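Local coordinates for extracellular ligand-binding receptor (Sphaerobacter thermophilus, PDB 4ZPJ), which probably captures a small-molecule ligand outside the cytoplasm and hands it to an ABC transporter, and binds zinc ions in this crystal, at residues V196-D201 / Q241-A246; T233-P238 / L267-E272; G274-I279 / L301-G306. All coordinates share one frame; numbering follows the deposited sequence.

Contact 1 of 3, residues V196-D201 / Q241-A246; sequences VLHAAD and QRIEQA. With ZN (zinc ion), chain J; ZN (zinc ion), chain G.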
loop_
_atom_site.group_PDB
_atom_site.type_symbol
_atom_site.label_atom_id
_atom_site.label_comp_id
_atom_site.label_asym_id
_atom_site.label_seq_id
_atom_site.Cartn_x
_atom_site.Cartn_y
_atom_site.Cartn_z
ATOM N N VAL A 196 -7.517 20.936 -7.282
ATOM C CA VAL A 196 -8.595 20.518 -6.395
ATOM C C VAL A 196 -8.330 19.108 -5.916
ATOM O O VAL A 196 -7.866 18.238 -6.690
ATOM C CB VAL A 196 -9.954 20.497 -7.110
ATOM C CG1 VAL A 196 -11.069 19.976 -6.213
ATOM C CG2 VAL A 196 -10.320 21.896 -7.547
ATOM N N LEU A 197 -8.650 18.867 -4.650
ATOM C CA LEU A 197 -8.477 17.554 -4.048
ATOM C C LEU A 197 -9.818 16.948 -3.687
ATOM O O LEU A 197 -10.709 17.637 -3.211
ATOM C CB LEU A 197 -7.656 17.669 -2.769
ATOM C CG LEU A 197 -6.283 18.312 -2.800
ATOM C CD1 LEU A 197 -5.606 18.146 -1.441
ATOM C CD2 LEU A 197 -5.473 17.640 -3.891
ATOM N N HIS A 198 -9.928 15.645 -3.857
ATOM C CA HIS A 198 -11.109 14.956 -3.508
ATOM C C HIS A 198 -10.814 13.615 -2.910
ATOM O O HIS A 198 -9.935 12.916 -3.402
ATOM C CB HIS A 198 -11.965 14.779 -4.763
ATOM C CG HIS A 198 -13.039 13.769 -4.609
ATOM N ND1 HIS A 198 -14.142 13.992 -3.823
ATOM C CD2 HIS A 198 -13.175 12.522 -5.117
ATOM C CE1 HIS A 198 -14.939 12.948 -3.890
ATOM N NE2 HIS A 198 -14.369 12.036 -4.653
ATOM N N ALA A 199 -11.523 13.251 -1.844
ATOM C CA ALA A 199 -11.392 11.920 -1.259
ATOM C C ALA A 199 -12.620 11.410 -0.607
ATOM O O ALA A 199 -13.476 12.183 -0.178
ATOM C CB ALA A 199 -10.293 11.908 -0.217
ATOM N N ALA A 200 -12.669 10.090 -0.457
ATOM C CA ALA A 200 -13.645 9.471 0.415
ATOM C C ALA A 200 -13.376 9.995 1.813
ATOM O O ALA A 200 -12.215 10.234 2.179
ATOM C CB ALA A 200 -13.494 7.962 0.395
ATOM N N ASP A 201 -14.428 10.161 2.587
ATOM C CA ASP A 201 -14.346 10.824 3.885
ATOM C C ASP A 201 -14.028 9.828 4.969
ATOM O O ASP A 201 -14.926 9.391 5.726
ATOM C CB ASP A 201 -15.687 11.487 4.227
ATOM C CG ASP A 201 -15.581 12.511 5.378
ATOM O OD1 ASP A 201 -14.498 12.593 6.034
ATOM O OD2 ASP A 201 -16.585 13.252 5.590
ATOM N N GLN A 241 -20.140 17.940 -9.452
ATOM C CA GLN A 241 -20.510 19.324 -9.678
ATOM C C GLN A 241 -19.635 20.248 -8.795
ATOM O O GLN A 241 -19.060 21.200 -9.301
ATOM C CB GLN A 241 -22.044 19.528 -9.563
ATOM C CG GLN A 241 -22.748 19.201 -10.897
ATOM C CD GLN A 241 -24.284 19.255 -10.886
ATOM O OE1 GLN A 241 -24.928 18.943 -11.899
ATOM N NE2 GLN A 241 -24.877 19.673 -9.755
ATOM N N ARG A 242 -19.448 19.927 -7.523
ATOM C CA ARG A 242 -18.617 20.786 -6.678
ATOM C C ARG A 242 -17.191 20.829 -7.171
ATOM O O ARG A 242 -16.546 21.899 -7.168
ATOM C CB ARG A 242 -18.654 20.357 -5.214
ATOM C CG ARG A 242 -20.081 20.248 -4.673
ATOM C CD ARG A 242 -20.188 20.215 -3.150
ATOM N NE ARG A 242 -21.426 19.541 -2.725
ATOM C CZ ARG A 242 -21.794 19.307 -1.460
ATOM N NH1 ARG A 242 -22.953 18.685 -1.216
ATOM N NH2 ARG A 242 -21.026 19.691 -0.439
ATOM N N ILE A 243 -16.681 19.680 -7.613
ATOM C CA ILE A 243 -15.344 19.650 -8.153
ATOM C C ILE A 243 -15.302 20.535 -9.376
ATOM O O ILE A 243 -14.385 21.328 -9.495
ATOM C CB ILE A 243 -14.875 18.225 -8.509
ATOM C CG1 ILE A 243 -14.681 17.406 -7.224
ATOM C CG2 ILE A 243 -13.612 18.275 -9.363
ATOM C CD1 ILE A 243 -14.642 15.903 -7.427
ATOM N N GLU A 244 -16.277 20.418 -10.268
ATOM C CA GLU A 244 -16.284 21.225 -11.477
ATOM C C GLU A 244 -16.113 22.683 -11.136
ATOM O O GLU A 244 -15.397 23.412 -11.809
ATOM C CB GLU A 244 -17.606 21.111 -12.273
ATOM C CG GLU A 244 -17.394 21.513 -13.745
ATOM C CD GLU A 244 -18.629 21.941 -14.489
ATOM O OE1 GLU A 244 -19.747 21.795 -13.946
ATOM O OE2 GLU A 244 -18.478 22.397 -15.651
ATOM N N GLN A 245 -16.830 23.120 -10.122
ATOM C CA GLN A 245 -16.892 24.543 -9.807
ATOM C C GLN A 245 -15.598 25.039 -9.225
ATOM O O GLN A 245 -15.127 26.097 -9.572
ATOM C CB GLN A 245 -17.955 24.796 -8.773
ATOM C CG GLN A 245 -19.166 25.573 -9.255
ATOM C CD GLN A 245 -20.005 25.942 -8.057
ATOM O OE1 GLN A 245 -19.637 25.583 -6.927
ATOM N NE2 GLN A 245 -21.135 26.637 -8.272
ATOM N N ALA A 246 -15.042 24.283 -8.289
ATOM C CA ALA A 246 -13.749 24.616 -7.754
ATOM C C ALA A 246 -12.725 24.672 -8.894
ATOM O O ALA A 246 -11.878 25.584 -8.947
ATOM C CB ALA A 246 -13.341 23.623 -6.703
HETATM ZN ZN ZN J . -20.896 21.202 -15.423
HETATM ZN ZN ZN G . -13.620 13.632 7.441
HETATM O O HOH W 1 -13.373 11.887 8.823
HETATM O O HOH W 2 -14.437 15.308 6.729
HETATM O O HOH W 3 -20.154 19.389 -17.026
#

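Contact 2 of 3, residues T233-P238 / L267-E272; sequences TQDFGP and LVQYQE. With ZN (zinc ion), chain F.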
loop_
_atom_site.group_PDB
_atom_site.type_symbol
_atom_site.label_atom_id
_atom_site.label_comp_id
_atom_site.label_asym_id
_atom_site.label_seq_id
_atom_site.Cartn_x
_atom_site.Cartn_y
_atom_site.Cartn_z
ATOM N N THR A 233 -20.794 6.230 -1.184
ATOM C CA THR A 233 -21.545 7.108 -2.077
ATOM C C THR A 233 -21.873 6.411 -3.419
ATOM O O THR A 233 -21.024 5.794 -4.029
ATOM C CB THR A 233 -20.773 8.417 -2.333
ATOM O OG1 THR A 233 -20.651 9.137 -1.103
ATOM C CG2 THR A 233 -21.482 9.279 -3.331
ATOM N N GLN A 234 -23.123 6.548 -3.851
ATOM C CA GLN A 234 -23.650 5.916 -5.025
ATOM C C GLN A 234 -23.697 6.927 -6.189
ATOM O O GLN A 234 -23.224 6.651 -7.291
ATOM C CB GLN A 234 -25.064 5.451 -4.696
ATOM C CG GLN A 234 -25.386 4.087 -5.250
ATOM C CD GLN A 234 -24.664 2.983 -4.511
ATOM O OE1 GLN A 234 -24.505 3.033 -3.292
ATOM N NE2 GLN A 234 -24.219 1.981 -5.247
ATOM N N ASP A 235 -24.265 8.102 -5.917
ATOM C CA ASP A 235 -24.389 9.196 -6.899
ATOM C C ASP A 235 -23.254 10.161 -6.621
ATOM O O ASP A 235 -23.296 10.899 -5.646
ATOM C CB ASP A 235 -25.778 9.947 -6.768
ATOM C CG ASP A 235 -26.013 11.038 -7.889
ATOM O OD1 ASP A 235 -25.091 11.155 -8.780
ATOM O OD2 ASP A 235 -27.114 11.787 -7.912
ATOM N N PHE A 236 -22.257 10.190 -7.490
ATOM C CA PHE A 236 -21.131 11.150 -7.313
ATOM C C PHE A 236 -21.453 12.518 -7.971
ATOM O O PHE A 236 -20.767 13.512 -7.711
ATOM C CB PHE A 236 -19.778 10.577 -7.777
ATOM C CG PHE A 236 -19.091 9.742 -6.729
ATOM C CD1 PHE A 236 -18.459 10.337 -5.645
ATOM C CD2 PHE A 236 -19.090 8.355 -6.803
ATOM C CE1 PHE A 236 -17.861 9.564 -4.659
ATOM C CE2 PHE A 236 -18.469 7.574 -5.824
ATOM C CZ PHE A 236 -17.858 8.177 -4.755
ATOM N N GLY A 237 -22.492 12.549 -8.805
ATOM C CA GLY A 237 -23.091 13.817 -9.343
ATOM C C GLY A 237 -22.835 15.081 -8.525
ATOM O O GLY A 237 -22.213 16.017 -8.997
ATOM N N PRO A 238 -23.293 15.104 -7.269
ATOM C CA PRO A 238 -23.180 16.368 -6.535
ATOM C C PRO A 238 -21.735 16.726 -6.272
ATOM O O PRO A 238 -21.366 17.881 -6.426
ATOM C CB PRO A 238 -23.963 16.097 -5.229
ATOM C CG PRO A 238 -24.893 14.955 -5.582
ATOM C CD PRO A 238 -24.027 14.095 -6.490
ATOM N N LEU A 267 -14.734 6.969 -10.855
ATOM C CA LEU A 267 -14.051 7.120 -12.147
ATOM C C LEU A 267 -15.012 7.009 -13.278
ATOM O O LEU A 267 -14.985 7.810 -14.195
ATOM C CB LEU A 267 -12.938 6.094 -12.313
ATOM C CG LEU A 267 -11.724 6.551 -11.528
ATOM C CD1 LEU A 267 -10.712 5.453 -11.385
ATOM C CD2 LEU A 267 -11.123 7.767 -12.196
ATOM N N VAL A 268 -15.931 6.064 -13.193
ATOM C CA VAL A 268 -16.837 5.840 -14.296
ATOM C C VAL A 268 -17.728 7.082 -14.431
ATOM O O VAL A 268 -18.017 7.514 -15.547
ATOM C CB VAL A 268 -17.712 4.542 -14.099
ATOM C CG1 VAL A 268 -18.989 4.588 -14.930
ATOM C CG2 VAL A 268 -16.941 3.262 -14.449
ATOM N N GLN A 269 -18.159 7.664 -13.318
ATOM C CA GLN A 269 -19.095 8.798 -13.403
ATOM C C GLN A 269 -18.353 10.075 -13.769
ATOM O O GLN A 269 -18.885 10.967 -14.427
ATOM C CB GLN A 269 -19.913 8.967 -12.121
ATOM C CG GLN A 269 -20.789 7.736 -11.805
ATOM C CD GLN A 269 -21.548 7.867 -10.483
ATOM O OE1 GLN A 269 -21.715 8.956 -9.943
ATOM N NE2 GLN A 269 -21.988 6.755 -9.956
ATOM N N TYR A 270 -17.105 10.133 -13.384
ATOM C CA TYR A 270 -16.247 11.227 -13.804
ATOM C C TYR A 270 -16.195 11.295 -15.323
ATOM O O TYR A 270 -16.279 12.376 -15.888
ATOM C CB TYR A 270 -14.866 11.092 -13.180
ATOM C CG TYR A 270 -14.014 12.319 -13.293
ATOM C CD1 TYR A 270 -14.077 13.338 -12.318
ATOM C CD2 TYR A 270 -13.147 12.485 -14.346
ATOM C CE1 TYR A 270 -13.282 14.470 -12.400
ATOM C CE2 TYR A 270 -12.334 13.607 -14.424
ATOM C CZ TYR A 270 -12.402 14.587 -13.453
ATOM O OH TYR A 270 -11.631 15.709 -13.568
ATOM N N GLN A 271 -16.164 10.158 -15.989
ATOM C CA GLN A 271 -16.119 10.167 -17.431
ATOM C C GLN A 271 -17.479 10.366 -18.034
ATOM O O GLN A 271 -17.654 11.158 -18.932
ATOM C CB GLN A 271 -15.555 8.855 -17.930
ATOM C CG GLN A 271 -15.565 8.709 -19.438
ATOM C CD GLN A 271 -15.425 7.249 -19.832
ATOM O OE1 GLN A 271 -16.063 6.360 -19.255
ATOM N NE2 GLN A 271 -14.585 7.001 -20.811
ATOM N N GLU A 272 -18.456 9.632 -17.533
ATOM C CA GLU A 272 -19.821 9.717 -18.055
ATOM C C GLU A 272 -20.441 11.107 -17.927
ATOM O O GLU A 272 -21.185 11.535 -18.793
ATOM C CB GLU A 272 -20.720 8.666 -17.368
ATOM C CG GLU A 272 -20.383 7.254 -17.817
ATOM C CD GLU A 272 -21.318 6.196 -17.261
ATOM O OE1 GLU A 272 -21.959 6.415 -16.203
ATOM O OE2 GLU A 272 -21.399 5.115 -17.895
HETATM ZN ZN ZN F . -27.425 12.801 -9.392
#

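Contact 3 of 3, residues G274-I279 / L301-G306; sequences GLKDSI and LGLVSG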
loop_
_atom_site.group_PDB
_atom_site.type_symbol
_atom_site.label_atom_id
_atom_site.label_comp_id
_atom_site.label_asym_id
_atom_site.label_seq_id
_atom_site.Cartn_x
_atom_site.Cartn_y
_atom_site.Cartn_z
ATOM N N GLY A 274 -18.751 13.866 -17.983
ATOM C CA GLY A 274 -18.180 14.774 -18.972
ATOM C C GLY A 274 -16.911 15.463 -18.488
ATOM O O GLY A 274 -16.227 16.134 -19.267
ATOM N N LEU A 275 -16.580 15.258 -17.216
ATOM C CA LEU A 275 -15.401 15.891 -16.640
ATOM C C LEU A 275 -14.117 15.318 -17.183
ATOM O O LEU A 275 -13.152 16.007 -17.296
ATOM C CB LEU A 275 -15.401 15.830 -15.110
ATOM C CG LEU A 275 -16.618 16.462 -14.444
ATOM C CD1 LEU A 275 -16.270 16.889 -13.023
ATOM C CD2 LEU A 275 -17.148 17.683 -15.196
ATOM N N LYS A 276 -14.086 14.069 -17.541
ATOM C CA LYS A 276 -12.845 13.542 -18.083
ATOM C C LYS A 276 -12.430 14.299 -19.352
ATOM O O LYS A 276 -11.247 14.591 -19.559
ATOM C CB LYS A 276 -12.992 12.061 -18.333
ATOM C CG LYS A 276 -11.735 11.516 -18.870
ATOM C CD LYS A 276 -11.676 10.039 -18.906
ATOM C CE LYS A 276 -10.194 9.682 -19.087
ATOM N NZ LYS A 276 -10.160 8.388 -19.761
ATOM N N ASP A 277 -13.412 14.671 -20.171
ATOM C CA ASP A 277 -13.146 15.398 -21.393
ATOM C C ASP A 277 -12.567 16.790 -21.131
ATOM O O ASP A 277 -11.961 17.355 -22.034
ATOM C CB ASP A 277 -14.413 15.525 -22.291
ATOM C CG ASP A 277 -14.755 14.216 -23.064
ATOM O OD1 ASP A 277 -14.209 13.132 -22.734
ATOM O OD2 ASP A 277 -15.592 14.266 -24.011
ATOM N N SER A 278 -12.758 17.348 -19.930
ATOM C CA SER A 278 -12.437 18.766 -19.705
ATOM C C SER A 278 -11.503 19.090 -18.548
ATOM O O SER A 278 -10.864 20.116 -18.589
ATOM C CB SER A 278 -13.722 19.616 -19.573
ATOM O OG SER A 278 -14.640 19.028 -18.678
ATOM N N ILE A 279 -11.438 18.247 -17.525
ATOM C CA ILE A 279 -10.635 18.516 -16.339
ATOM C C ILE A 279 -9.670 17.356 -16.046
ATOM O O ILE A 279 -10.100 16.259 -15.690
ATOM C CB ILE A 279 -11.551 18.757 -15.139
ATOM C CG1 ILE A 279 -12.363 20.025 -15.351
ATOM C CG2 ILE A 279 -10.767 18.929 -13.870
ATOM C CD1 ILE A 279 -13.605 20.055 -14.479
ATOM N N LEU A 301 -8.592 5.496 -18.919
ATOM C CA LEU A 301 -7.584 5.499 -19.989
ATOM C C LEU A 301 -6.839 6.813 -20.104
ATOM O O LEU A 301 -7.471 7.866 -20.206
ATOM C CB LEU A 301 -8.239 5.148 -21.299
ATOM C CG LEU A 301 -7.484 4.680 -22.533
ATOM C CD1 LEU A 301 -6.606 3.467 -22.266
ATOM C CD2 LEU A 301 -8.504 4.346 -23.634
ATOM N N GLY A 302 -5.494 6.766 -20.078
ATOM C CA GLY A 302 -4.688 7.990 -20.182
ATOM C C GLY A 302 -4.384 8.743 -18.883
ATOM O O GLY A 302 -3.558 9.623 -18.865
ATOM N N LEU A 303 -5.023 8.354 -17.791
ATOM C CA LEU A 303 -4.837 8.914 -16.485
ATOM C C LEU A 303 -3.500 8.498 -15.904
ATOM O O LEU A 303 -3.101 7.352 -15.946
ATOM C CB LEU A 303 -5.995 8.456 -15.541
ATOM C CG LEU A 303 -7.225 9.379 -15.454
ATOM C CD1 LEU A 303 -7.476 10.128 -16.754
ATOM C CD2 LEU A 303 -8.491 8.751 -14.915
ATOM N N VAL A 304 -2.830 9.452 -15.307
ATOM C CA VAL A 304 -1.561 9.212 -14.642
ATOM C C VAL A 304 -1.770 9.102 -13.138
ATOM O O VAL A 304 -2.528 9.884 -12.554
ATOM C CB VAL A 304 -0.609 10.405 -14.988
ATOM C CG1 VAL A 304 0.483 10.520 -13.999
ATOM C CG2 VAL A 304 -0.024 10.220 -16.386
ATOM N N SER A 305 -1.055 8.171 -12.511
ATOM C CA SER A 305 -1.078 7.990 -11.075
ATOM C C SER A 305 0.281 7.522 -10.522
ATOM O O SER A 305 1.049 6.845 -11.196
ATOM C CB SER A 305 -2.152 6.959 -10.669
ATOM O OG SER A 305 -1.801 5.676 -11.095
ATOM N N GLY A 306 0.530 7.846 -9.260
ATOM C CA GLY A 306 1.598 7.230 -8.509
ATOM C C GLY A 306 1.141 5.919 -7.948
ATOM O O GLY A 306 -0.011 5.775 -7.524
#

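Contact 1 of 3, residues V196-D201 / Q241-A246
Three aliphatic groups and one ring join V196 and H198 to I243 and A246. The closest touch is methyl on methyl, V196 CG2 against A246 CB at 3.6 Å. The other branch, V196 CG1, points toward I243 CG2 more loosely, at 4.4 Å. V196 turns CG1 anti to its own backbone N (chi1 176°), which leaves CG2 beside that nitrogen and facing the helix. Two residues on, the tip of I243 reaches H198: CD1 sits over one face of the imidazole, 4.2 Å from the ring centroid and displaced toward the rim, a CH-pi contact. The side chains of H198 and I243 cross at about a right angle, so the ring receives one methyl rather than the length of the isoleucine. Alternation along the strand puts V196 and H198 on this side, while L197 packs against helix 203-218 on the other. Helix 237-246 is the crossover of a right-handed beta-alpha-beta unit joining strand 222-229 to 252-256; strand 194-200 lies between those two in the parallel sheet, and segment 241-246 runs nearly antiparallel to 196-200, their axes 9.1 Å apart at closest approach and at 164°, as in the Rossmann-like lobes of type I periplasmic binding proteins. Further out, the H198 ring is fixed in rotation by hydrogen bonds from ND1 to V227 O and between NE2 and H257 NE2, and it stacks with F266. Two zinc ions lie beyond this packing, one past the end of the strand and one on the side of the helix turned from it. D201 OD1 binds the first at 2.0 Å, together with two waters and NE2 of H206. E244 OE1 holds the second at 2.0 Å, with a water also bound.

Contact 2 of 3, residues T233-P238 / L267-E272
The flat amide of Q269 meets the phenyl ring of F236 at its edge: OE1 lies near the ring plane, 3.3 Å from F236 CB, and the amide and ring planes are turned 61° from each other. One face of the ring carries T233 CG2, a methyl 3.8 Å above the plane and over its centre; the ring of H257 also meets F236, with the two planes nearly perpendicular. The amide itself works through its two polar ends. Q269 NE2 donates to Q234 O (2.9 Å) in an almost straight bond, N-H...O 172°, with the carbonyl oxygen lying in the amide plane. OE1 accepts from F236 N at 2.8 Å, the N-H sitting on a lone pair in the carbonyl plane. Extended beyond CG, the glutamine side chain leaves helix 261-272 and reaches across to the loop that precedes helix 237-246. D235, between the two bonded residues, uses its carboxylate for other partners: OD1 caps the coming helix through a weak bond from G237 N (2.9 Å), and OD2 binds a zinc ion. R265, one turn earlier on Q269's helix, adds a bond from NE to T233 O. Helices 237-246 and 261-272 are successive crossovers on one face of the parallel sheet, and the glutamine joins the start of the first to the end of the second. With a backbone acceptor at one end and a backbone donor at the other, the amide has only one sensible orientation: a flip would probably set oxygen against oxygen and NH against NH.

Contact 3 of 3, residues G274-I279 / L301-G306
K276 NZ donates to L301 O at 2.8 Å, the N-H being received on a lone pair in the carbonyl plane, and it also bonds the backbone carbonyl of A299; one ammonium thus grips two main-chain oxygens of the same loop. The lysine reaches them fully extended, with CG anti to the backbone N (chi1 -179°). Near its end the chain crosses L303, where CE touches L303 CD1 at 3.6 Å, so the contact is apolar beside the charged tip. Closer to its root the shaft rests on Y270 and Q271 of helix 261-272. Cut back to alanine, this position is likely to leave the carbonyls of A299 and L301 without their shared donor and L303 CD1 without its methylene neighbour. The base of the lysine is set by a tight turn, in which L275 O accepts from both I279 N (2.8 Å) and S278 N. G274, the first residue past helix 261-272 to leave helical angles, has a positive phi and leads into this turn. The contact ties the connection from helix 261-272 to edge strand 281-283 of a parallel alpha/beta lobe to the segment entering strand 304-307, part of the antiparallel sheet in this periplasmic binding protein fold.

Contacts 1 and 2 lie within the lobe built on the parallel sheet, and contact 3 leads from it to the antiparallel sheet; the centres are 11 to 14 Å apart. Contacts 1 and 2 share helix 237-246, and their rings pack where H198 NE2 comes within 4.3 Å of F236 CE1. Contact 2 passes to contact 3 through Y270, whose OH is 2.7 Å from I279 O and whose backbone O is 3.2 Å from K276 N, both probable hydrogen bonds. Contact 1 meets contact 3 at E244, with CG 4.1 Å from L275 CD2. Zinc sites fringe the group: D201 and E244 belong to contact 1 and D235 to contact 2, whereas the side chain of K276 stays about 12 Å from a bound zinc ion.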